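Local coordinates for sugar ABC transporter (Agrobacterium radiobacter, PDB 4RXT), which binds arabinose and probably serves as the sugar-capturing, solute-binding component of an ABC-type carbohydrate importer, at residues 242-248 and 275-281; 196-202 and 221-227; 18-22 and 91-95. The contacts are given in a common frame with arbitrary orientation. Residues are numbered along the deposited sequence.

Contact 1 (242-248 and 275-281); sequences AGLVVQD and TGANLVT. With ARA (alpha-L-arabinopyranose), chain B.
An edge strand that returns antiparallel beside an otherwise parallel sheet is worked out here in one lobe of a two-lobed periplasmic binding protein. Strands 243-246 and 278-280 run at 151° with axes 4.5 Å apart, both in extended conformation. Leu244 pairs with Val280 and Val246 with Asn278 as hydrogen-bonded pairs (CA-CA 5.1 and 5.3 Å); between them Val245 and Leu279 form a non-hydrogen-bonded pair, Val245 CA to Leu279 CA 4.3 Å.

Four backbone hydrogen bonds fix this register: Leu244 N to Val280 O, 2.8 Å; Val280 N to Leu244 O, 2.7 Å; Val246 N to Asn278 O, 2.8 Å; and Asn278 N to Val246 O, 3.0 Å.

The apolar contacts divide between the faces. On one, Val245 (t) sets CG1 3.9 Å from Ala277 CB and CG2 3.9 Å from Leu279 CD1, beneath helix 109-128. On the other, Val246 CG2 meets Val280 CG2 at 3.6 Å, and helix 288-294 covers both.

Water links Val246 O (2.7 Å) to Asn278 ND2 (2.9 Å). Where the two segments diverge, a second joins Asp248 N (3.0 Å), Thr275 OG1 (2.7 Å) and Gly276 O (2.6 Å); a third donates to Asp248 OD2 and Thr275 O, each at 2.7 Å. Gln247 (m, t) turns to the sugar pocket, where Thr107 holds OE1, Asp227 accepts from NE2, and NE2 donates to arabinose O2 at 3.1 Å.

Contact 2 (196-202 and 221-227); sequences GVFASNL and VKVIGFD. With ARA (alpha-L-arabinopyranose), chain B.
Valines and phenylalanines fill the apolar centre, divided between the faces of two neighbouring strands. Val197 (t) places CG2 3.7 Å from Val221 CG1 and packs with Val223 under helix 202-214. On the face of Phe198 and Ile224, covered by helix 109-128, Phe198 (t) leaves the sheet, but its ring bends close to the other strand, CD1 4.4 Å from Ile224 CG2 and CZ 3.8 Å from Phe226 CE1. Phe198 also stacks on Phe154, and Phe226 makes a cation-pi contact with Arg150.

The backbones beneath are parallel: the axes of strands 196-199 and 222-226 approach to 4.7 Å at 16°, pairing Gly196 with Lys222, Val197 with Val223 and Phe198 with Ile224 (CA-CA 4.7, 4.8 and 5.0 Å). Hydrogen bonds alternate from Val197 N to Lys222 O, Ile224 N to Val197 O and Ala199 N to Ile224 O, each 2.9 Å, and Gly225 CA lies 3.1 Å from Ala199 O. This is the strand pair of a beta-alpha-beta crossover, whose helix 202-214 links them. As is general in such alpha/beta sheets, the ligand sits at the carboxyl ends of the parallel strands.

There Phe226 CB packs 3.5 Å from Asn201 CA. Asn201 N-caps the following helix, its OD1 accepting from Met204 N. Asp227, with phi positive at 74° and chi1 m, directs OD2 to Leu202 N in a weak hydrogen bond of 2.9 Å. The same OD2 accepts from arabinose O1 at 2.5 Å, while OD1 takes a hydrogen bond from Gln247 NE2.

Contact 3 (18-22 and 91-95); sequences YWQIV and GIDSG. With ARA (alpha-L-arabinopyranose), chain B.
The first turn or so of a helix faces the carboxyl end of a strand from the parallel sheet of one lobe, a meeting that builds one side of the sugar pocket in this periplasmic binding protein fold. Residues 18-22 are helical, with Val22 N bonded to Tyr18 O at 3.2 Å. Segment 91-95 leaves strand 89-92 after Ile92; Asp93 then takes a positive phi (75/-44), and Ser94 N reaches back to Ile92 O at 2.8 Å. The backbones stay well separated, the nearest CA atoms being those of Val22 and Ile92 at 9.5 Å, so the contact is made by side chains alone.

Deep in the lobe the bridge is apolar. Val22 (t) sets CG1 3.6 Å from CD1 of Ile92 (p, t), and Trp19 CZ3 lies 4.4 Å from the same CD1.

Nearer the ligand it becomes polar. Tyr18 (t) donates from OH to Asp93 OD1 at 2.8 Å. Trp19 (m) presents a ring edge to the carboxylate, CH2 3.4 Å from Asp93 OD2, while its NE1 is held by Glu45, itself a sugar-binding residue.

Arabinose meets both kinds of surface, a common solution to carbohydrate recognition: aromatic rings contact its carbons and charged groups bind its hydroxyls. The Tyr18 ring lies with one face against arabinose C1, and Trp19 CZ2 is 3.7 Å from arabinose C3. Asp93 (t) engages two hydroxyls with its two oxygens: arabinose O2 donates to OD1 at 2.5 Å, and O3 donates to OD2 at an equally short 2.5 Å.

Overall arrangement
Followed from the N terminus, the chain closes three loops in series, none nested or crossed. Contact 3 comes first, bringing helix 17-33 against the end of strand 89-92 in the lobe with the wholly parallel sheet. The chain then passes into the other lobe, where contact 2 closes across helix 202-214. Contact 1 follows, closing a longer excursion that includes helix 249-264 and strand 272-274, the last back in the first sheet. Contacts 1 and 2 share the mixed sheet, strands 222-226 and 243-246 being neighbours. All three touch arabinose, and Tyr18 lies beside Gln247 and Asp227, so the lobes meet around the sugar.

Contact 1 (242-248 and 275-281)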
loop_
_atom_site.group_PDB
_atom_site.type_symbol
_atom_site.label_atom_id
_atom_site.label_comp_id
_atom_site.label_asym_id
_atom_site.label_seq_id
_atom_site.Cartn_x
_atom_site.Cartn_y
_atom_site.Cartn_z
ATOM N N ALA A 242 2.671 15.522 7.303
ATOM C CA ALA A 242 1.994 15.659 8.583
ATOM C C ALA A 242 1.691 14.325 9.254
ATOM O O ALA A 242 1.588 14.227 10.498
ATOM C CB ALA A 242 0.707 16.457 8.412
ATOM N N GLY A 243 1.510 13.296 8.432
ATOM C CA GLY A 243 1.178 11.973 8.938
ATOM C C GLY A 243 1.380 10.943 7.877
ATOM O O GLY A 243 1.252 11.264 6.694
ATOM N N LEU A 244 1.653 9.710 8.319
ATOM C CA LEU A 244 1.754 8.552 7.440
ATOM C C LEU A 244 0.939 7.429 8.004
ATOM O O LEU A 244 1.138 7.038 9.173
ATOM C CB LEU A 244 3.201 8.050 7.359
ATOM C CG LEU A 244 4.196 9.003 6.689
ATOM C CD1 LEU A 244 5.631 8.586 6.986
ATOM C CD2 LEU A 244 3.972 9.120 5.181
ATOM N N VAL A 245 0.020 6.882 7.181
ATOM C CA VAL A 245 -0.696 5.651 7.583
ATOM C C VAL A 245 0.197 4.461 7.270
ATOM O O VAL A 245 0.492 4.188 6.115
ATOM C CB VAL A 245 -2.055 5.490 6.909
ATOM C CG1 VAL A 245 -2.786 4.255 7.451
ATOM C CG2 VAL A 245 -2.919 6.746 7.110
ATOM N N VAL A 246 0.593 3.748 8.317
ATOM C CA VAL A 246 1.589 2.680 8.206
ATOM C C VAL A 246 0.896 1.319 8.357
ATOM O O VAL A 246 0.004 1.145 9.184
ATOM C CB VAL A 246 2.725 2.861 9.240
ATOM C CG1 VAL A 246 3.745 1.710 9.245
ATOM C CG2 VAL A 246 3.440 4.169 8.938
ATOM N N GLN A 247 1.275 0.411 7.464
ATOM C CA GLN A 247 0.742 -0.931 7.381
ATOM C C GLN A 247 1.742 -1.914 7.979
ATOM O O GLN A 247 2.730 -1.497 8.566
ATOM C CB GLN A 247 0.537 -1.254 5.902
ATOM C CG GLN A 247 -0.352 -0.291 5.130
ATOM C CD GLN A 247 -0.560 -0.770 3.708
ATOM O OE1 GLN A 247 -1.420 -1.628 3.420
ATOM N NE2 GLN A 247 0.260 -0.256 2.799
ATOM N N ASP A 248 1.499 -3.213 7.827
ATOM C CA ASP A 248 2.434 -4.269 8.271
ATOM C C ASP A 248 2.848 -5.174 7.107
ATOM O O ASP A 248 2.506 -6.361 7.068
ATOM C CB ASP A 248 1.882 -5.102 9.445
ATOM C CG ASP A 248 2.974 -5.826 10.235
ATOM O OD1 ASP A 248 4.133 -5.889 9.778
ATOM O OD2 ASP A 248 2.608 -6.369 11.309
ATOM N N THR A 275 -4.291 -7.055 8.898
ATOM C CA THR A 275 -2.922 -6.838 9.389
ATOM C C THR A 275 -2.710 -5.437 10.029
ATOM O O THR A 275 -1.613 -5.127 10.536
ATOM C CB THR A 275 -1.867 -7.148 8.296
ATOM O OG1 THR A 275 -2.184 -6.447 7.086
ATOM C CG2 THR A 275 -1.789 -8.644 8.012
ATOM N N GLY A 276 -3.751 -4.601 10.021
ATOM C CA GLY A 276 -3.757 -3.357 10.771
ATOM C C GLY A 276 -3.180 -2.140 10.066
ATOM O O GLY A 276 -2.349 -2.228 9.148
ATOM N N ALA A 277 -3.642 -0.988 10.533
ATOM C CA ALA A 277 -3.167 0.324 10.069
ATOM C C ALA A 277 -3.050 1.277 11.236
ATOM O O ALA A 277 -3.882 1.277 12.131
ATOM C CB ALA A 277 -4.126 0.905 9.046
ATOM N N ASN A 278 -2.009 2.106 11.218
ATOM C CA ASN A 278 -1.804 3.132 12.235
ATOM C C ASN A 278 -1.359 4.446 11.619
ATOM O O ASN A 278 -0.396 4.476 10.815
ATOM C CB ASN A 278 -0.745 2.704 13.276
ATOM C CG ASN A 278 -1.226 1.549 14.163
ATOM O OD1 ASN A 278 -1.834 1.756 15.224
ATOM N ND2 ASN A 278 -0.976 0.325 13.713
ATOM N N LEU A 279 -2.059 5.514 11.993
ATOM C CA LEU A 279 -1.616 6.864 11.643
ATOM C C LEU A 279 -0.421 7.245 12.510
ATOM O O LEU A 279 -0.508 7.350 13.725
ATOM C CB LEU A 279 -2.745 7.871 11.799
ATOM C CG LEU A 279 -2.350 9.289 11.367
ATOM C CD1 LEU A 279 -2.051 9.393 9.873
ATOM C CD2 LEU A 279 -3.385 10.293 11.822
ATOM N N VAL A 280 0.676 7.500 11.812
ATOM C CA VAL A 280 1.934 7.849 12.463
ATOM C C VAL A 280 2.215 9.313 12.243
ATOM O O VAL A 280 2.171 9.794 11.102
ATOM C CB VAL A 280 3.074 6.989 11.916
ATOM C CG1 VAL A 280 4.420 7.400 12.535
ATOM C CG2 VAL A 280 2.783 5.529 12.185
ATOM N N THR A 281 2.525 10.010 13.353
ATOM C CA THR A 281 2.855 11.425 13.338
ATOM C C THR A 281 4.121 11.640 14.151
ATOM O O THR A 281 4.629 10.711 14.757
ATOM C CB THR A 281 1.749 12.266 13.973
ATOM O OG1 THR A 281 1.693 11.962 15.373
ATOM C CG2 THR A 281 0.422 12.031 13.265
HETATM C C1 ARA B . 1.548 0.275 -0.654
HETATM C C2 ARA B . 0.237 -0.410 -1.087
HETATM C C3 ARA B . 0.487 -1.231 -2.340
HETATM C C4 ARA B . 1.168 -0.395 -3.438
HETATM C C5 ARA B . 1.713 0.862 -2.904
HETATM O O1 ARA B . 0.867 1.302 0.057
HETATM O O2 ARA B . -0.244 -1.291 -0.054
HETATM O O3 ARA B . -0.758 -1.825 -2.743
HETATM O O4 ARA B . 0.244 0.125 -4.398
HETATM O O5 ARA B . 2.432 0.743 -1.665
HETATM O O HOH W 1 0.323 -0.534 11.271
HETATM O O HOH W 2 -1.371 -3.876 7.381
HETATM O O HOH W 3 -0.013 -6.757 11.882
#

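Contact 2 (196-202 and 221-227)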
loop_
_atom_site.group_PDB
_atom_site.type_symbol
_atom_site.label_atom_id
_atom_site.label_comp_id
_atom_site.label_asym_id
_atom_site.label_seq_id
_atom_site.Cartn_x
_atom_site.Cartn_y
_atom_site.Cartn_z
ATOM N N GLY A 196 -4.438 20.947 1.853
ATOM C CA GLY A 196 -4.307 19.563 2.253
ATOM C C GLY A 196 -4.238 18.580 1.096
ATOM O O GLY A 196 -4.866 18.789 0.050
ATOM N N VAL A 197 -3.514 17.483 1.294
ATOM C CA VAL A 197 -3.309 16.467 0.295
ATOM C C VAL A 197 -3.254 15.094 0.939
ATOM O O VAL A 197 -2.559 14.919 1.965
ATOM C CB VAL A 197 -1.944 16.649 -0.438
ATOM C CG1 VAL A 197 -1.788 15.647 -1.578
ATOM C CG2 VAL A 197 -1.734 18.086 -0.906
ATOM N N PHE A 198 -3.977 14.141 0.333
ATOM C CA PHE A 198 -3.828 12.707 0.653
ATOM C C PHE A 198 -3.075 12.022 -0.480
ATOM O O PHE A 198 -3.529 12.011 -1.607
ATOM C CB PHE A 198 -5.231 12.076 0.876
ATOM C CG PHE A 198 -5.202 10.605 1.152
ATOM C CD1 PHE A 198 -4.201 10.016 1.910
ATOM C CD2 PHE A 198 -6.210 9.796 0.655
ATOM C CE1 PHE A 198 -4.193 8.659 2.170
ATOM C CE2 PHE A 198 -6.218 8.426 0.910
ATOM C CZ PHE A 198 -5.219 7.849 1.670
ATOM N N ALA A 199 -1.886 11.501 -0.147
ATOM C CA ALA A 199 -0.956 10.753 -1.035
ATOM C C ALA A 199 -1.003 9.293 -0.600
ATOM O O ALA A 199 -0.447 8.908 0.412
ATOM C CB ALA A 199 0.466 11.305 -0.911
ATOM N N SER A 200 -1.742 8.478 -1.359
ATOM C CA SER A 200 -2.291 7.260 -0.759
ATOM C C SER A 200 -1.424 5.986 -0.799
ATOM O O SER A 200 -1.923 4.900 -0.523
ATOM C CB SER A 200 -3.628 6.934 -1.364
ATOM O OG SER A 200 -3.442 6.667 -2.736
ATOM N N ASN A 201 -0.148 6.127 -1.156
ATOM C CA ASN A 201 0.798 5.027 -0.986
ATOM C C ASN A 201 2.223 5.585 -0.810
ATOM O O ASN A 201 2.430 6.786 -0.901
ATOM C CB ASN A 201 0.667 3.998 -2.126
ATOM C CG ASN A 201 1.434 4.390 -3.387
ATOM O OD1 ASN A 201 1.617 5.576 -3.682
ATOM N ND2 ASN A 201 1.894 3.405 -4.120
ATOM N N LEU A 202 3.184 4.687 -0.647
ATOM C CA LEU A 202 4.561 5.132 -0.401
ATOM C C LEU A 202 5.071 6.049 -1.527
ATOM O O LEU A 202 5.727 7.052 -1.287
ATOM C CB LEU A 202 5.470 3.927 -0.291
ATOM C CG LEU A 202 6.961 4.232 -0.161
ATOM C CD1 LEU A 202 7.159 5.008 1.119
ATOM C CD2 LEU A 202 7.731 2.925 -0.169
ATOM N N VAL A 221 0.683 23.711 3.497
ATOM C CA VAL A 221 0.007 22.531 2.918
ATOM C C VAL A 221 0.318 21.318 3.747
ATOM O O VAL A 221 1.484 20.958 3.906
ATOM C CB VAL A 221 0.433 22.256 1.456
ATOM C CG1 VAL A 221 -0.277 21.026 0.891
ATOM C CG2 VAL A 221 0.221 23.500 0.603
ATOM N N LYS A 222 -0.734 20.680 4.245
ATOM C CA LYS A 222 -0.616 19.504 5.085
ATOM C C LYS A 222 -0.767 18.260 4.262
ATOM O O LYS A 222 -1.777 18.110 3.540
ATOM C CB LYS A 222 -1.653 19.532 6.218
ATOM C CG LYS A 222 -1.409 20.634 7.273
ATOM C CD LYS A 222 0.086 20.918 7.529
ATOM C CE LYS A 222 0.539 21.022 8.943
ATOM N NZ LYS A 222 1.841 21.756 8.866
ATOM N N VAL A 223 0.191 17.347 4.375
ATOM C CA VAL A 223 0.189 16.091 3.607
ATOM C C VAL A 223 -0.000 14.906 4.508
ATOM O O VAL A 223 0.692 14.785 5.502
ATOM C CB VAL A 223 1.532 15.899 2.863
ATOM C CG1 VAL A 223 1.525 14.582 2.087
ATOM C CG2 VAL A 223 1.796 17.084 1.935
ATOM N N ILE A 224 -0.989 14.062 4.205
ATOM C CA ILE A 224 -1.096 12.749 4.785
ATOM C C ILE A 224 -0.691 11.719 3.741
ATOM O O ILE A 224 -1.229 11.711 2.655
ATOM C CB ILE A 224 -2.485 12.412 5.371
ATOM C CG1 ILE A 224 -2.856 13.434 6.448
ATOM C CG2 ILE A 224 -2.531 10.976 5.886
ATOM C CD1 ILE A 224 -2.030 13.387 7.739
ATOM N N GLY A 225 0.286 10.884 4.070
ATOM C CA GLY A 225 0.715 9.835 3.172
ATOM C C GLY A 225 0.469 8.452 3.759
ATOM O O GLY A 225 -0.259 8.285 4.750
ATOM N N PHE A 226 1.047 7.471 3.083
ATOM C CA PHE A 226 0.996 6.075 3.484
ATOM C C PHE A 226 2.433 5.532 3.506
ATOM O O PHE A 226 3.310 5.956 2.704
ATOM C CB PHE A 226 0.188 5.242 2.471
ATOM C CG PHE A 226 -1.129 4.704 2.980
ATOM C CD1 PHE A 226 -2.236 5.547 3.100
ATOM C CD2 PHE A 226 -1.280 3.369 3.303
ATOM C CE1 PHE A 226 -3.454 5.087 3.563
ATOM C CE2 PHE A 226 -2.517 2.895 3.760
ATOM C CZ PHE A 226 -3.601 3.756 3.873
ATOM N N ASP A 227 2.648 4.552 4.393
ATOM C CA ASP A 227 3.835 3.722 4.430
ATOM C C ASP A 227 5.028 4.496 4.984
ATOM O O ASP A 227 4.887 5.578 5.526
ATOM C CB ASP A 227 4.122 3.122 3.034
ATOM C CG ASP A 227 2.905 2.391 2.468
ATOM O OD1 ASP A 227 2.271 1.601 3.237
ATOM O OD2 ASP A 227 2.614 2.632 1.277
HETATM C C1 ARA B . 1.548 0.275 -0.654
HETATM C C2 ARA B . 0.237 -0.410 -1.087
HETATM C C3 ARA B . 0.487 -1.231 -2.340
HETATM C C4 ARA B . 1.168 -0.395 -3.438
HETATM C C5 ARA B . 1.713 0.862 -2.904
HETATM O O1 ARA B . 0.867 1.302 0.057
HETATM O O2 ARA B . -0.244 -1.291 -0.054
HETATM O O3 ARA B . -0.758 -1.825 -2.743
HETATM O O4 ARA B . 0.244 0.125 -4.398
HETATM O O5 ARA B . 2.432 0.743 -1.665
#

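Contact 3 (18-22 and 91-95)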
loop_
_atom_site.group_PDB
_atom_site.type_symbol
_atom_site.label_atom_id
_atom_site.label_comp_id
_atom_site.label_asym_id
_atom_site.label_seq_id
_atom_site.Cartn_x
_atom_site.Cartn_y
_atom_site.Cartn_z
ATOM N N TYR A 18 8.626 -0.679 -0.045
ATOM C CA TYR A 18 7.518 -1.353 0.591
ATOM C C TYR A 18 7.512 -2.864 0.273
ATOM O O TYR A 18 7.385 -3.705 1.167
ATOM C CB TYR A 18 6.217 -0.740 0.110
ATOM C CG TYR A 18 4.999 -1.403 0.704
ATOM C CD1 TYR A 18 4.491 -1.024 1.943
ATOM C CD2 TYR A 18 4.311 -2.416 0.008
ATOM C CE1 TYR A 18 3.356 -1.629 2.472
ATOM C CE2 TYR A 18 3.196 -3.025 0.555
ATOM C CZ TYR A 18 2.694 -2.607 1.763
ATOM O OH TYR A 18 1.571 -3.196 2.306
ATOM N N TRP A 19 7.621 -3.178 -1.019
ATOM C CA TRP A 19 7.631 -4.593 -1.442
ATOM C C TRP A 19 8.860 -5.335 -0.985
ATOM O O TRP A 19 8.812 -6.525 -0.769
ATOM C CB TRP A 19 7.416 -4.755 -2.969
ATOM C CG TRP A 19 6.059 -4.275 -3.354
ATOM C CD1 TRP A 19 5.764 -3.158 -4.042
ATOM C CD2 TRP A 19 4.828 -4.807 -2.883
ATOM N NE1 TRP A 19 4.407 -2.959 -4.074
ATOM C CE2 TRP A 19 3.809 -3.979 -3.377
ATOM C CE3 TRP A 19 4.490 -5.905 -2.106
ATOM C CZ2 TRP A 19 2.498 -4.230 -3.116
ATOM C CZ3 TRP A 19 3.186 -6.161 -1.856
ATOM C CH2 TRP A 19 2.212 -5.325 -2.350
ATOM N N GLN A 20 9.963 -4.609 -0.835
ATOM C CA GLN A 20 11.186 -5.214 -0.267
ATOM C C GLN A 20 10.989 -5.628 1.200
ATOM O O GLN A 20 11.542 -6.629 1.658
ATOM C CB GLN A 20 12.374 -4.286 -0.436
ATOM C CG GLN A 20 12.750 -4.188 -1.907
ATOM C CD GLN A 20 13.584 -2.977 -2.283
ATOM O OE1 GLN A 20 14.002 -2.184 -1.424
ATOM N NE2 GLN A 20 13.801 -2.803 -3.598
ATOM N N ILE A 21 10.139 -4.916 1.917
ATOM C CA ILE A 21 9.801 -5.304 3.305
ATOM C C ILE A 21 8.989 -6.598 3.272
ATOM O O ILE A 21 9.257 -7.534 3.986
ATOM C CB ILE A 21 9.011 -4.229 4.078
ATOM C CG1 ILE A 21 9.839 -2.939 4.254
ATOM C CG2 ILE A 21 8.609 -4.776 5.459
ATOM C CD1 ILE A 21 9.006 -1.736 4.686
ATOM N N VAL A 22 7.970 -6.635 2.400
ATOM C CA VAL A 22 7.180 -7.873 2.175
ATOM C C VAL A 22 8.092 -9.057 1.849
ATOM O O VAL A 22 7.965 -10.140 2.423
ATOM C CB VAL A 22 6.139 -7.690 1.058
ATOM C CG1 VAL A 22 5.416 -9.006 0.768
ATOM C CG2 VAL A 22 5.174 -6.578 1.407
ATOM N N GLY A 91 -3.597 -14.535 -1.169
ATOM C CA GLY A 91 -3.473 -13.113 -1.522
ATOM C C GLY A 91 -2.983 -12.244 -0.388
ATOM O O GLY A 91 -3.238 -12.517 0.794
ATOM N N ILE A 92 -2.252 -11.195 -0.771
ATOM C CA ILE A 92 -1.856 -10.157 0.184
ATOM C C ILE A 92 -2.096 -8.756 -0.401
ATOM O O ILE A 92 -2.112 -8.555 -1.632
ATOM C CB ILE A 92 -0.398 -10.312 0.685
ATOM C CG1 ILE A 92 0.607 -10.197 -0.453
ATOM C CG2 ILE A 92 -0.232 -11.627 1.437
ATOM C CD1 ILE A 92 2.041 -9.995 0.034
ATOM N N ASP A 93 -2.296 -7.800 0.507
ATOM C CA ASP A 93 -2.181 -6.350 0.225
ATOM C C ASP A 93 -3.307 -5.671 -0.557
ATOM O O ASP A 93 -3.673 -4.558 -0.207
ATOM C CB ASP A 93 -0.795 -6.013 -0.365
ATOM C CG ASP A 93 -0.620 -4.519 -0.622
ATOM O OD1 ASP A 93 -0.264 -3.805 0.345
ATOM O OD2 ASP A 93 -0.882 -4.080 -1.766
ATOM N N SER A 94 -3.796 -6.302 -1.628
ATOM C CA SER A 94 -4.563 -5.586 -2.635
ATOM C C SER A 94 -5.424 -6.614 -3.347
ATOM O O SER A 94 -4.937 -7.636 -3.768
ATOM C CB SER A 94 -3.599 -4.894 -3.628
ATOM O OG SER A 94 -4.248 -4.000 -4.512
ATOM N N GLY A 95 -6.716 -6.349 -3.453
ATOM C CA GLY A 95 -7.659 -7.367 -3.923
ATOM C C GLY A 95 -7.646 -7.620 -5.416
ATOM O O GLY A 95 -7.077 -6.858 -6.197
HETATM C C1 ARA B . 1.548 0.275 -0.654
HETATM C C2 ARA B . 0.237 -0.410 -1.087
HETATM C C3 ARA B . 0.487 -1.231 -2.340
HETATM C C4 ARA B . 1.168 -0.395 -3.438
HETATM C C5 ARA B . 1.713 0.862 -2.904
HETATM O O1 ARA B . 0.867 1.302 0.057
HETATM O O2 ARA B . -0.244 -1.291 -0.054
HETATM O O3 ARA B . -0.758 -1.825 -2.743
HETATM O O4 ARA B . 0.244 0.125 -4.398
HETATM O O5 ARA B . 2.432 0.743 -1.665
#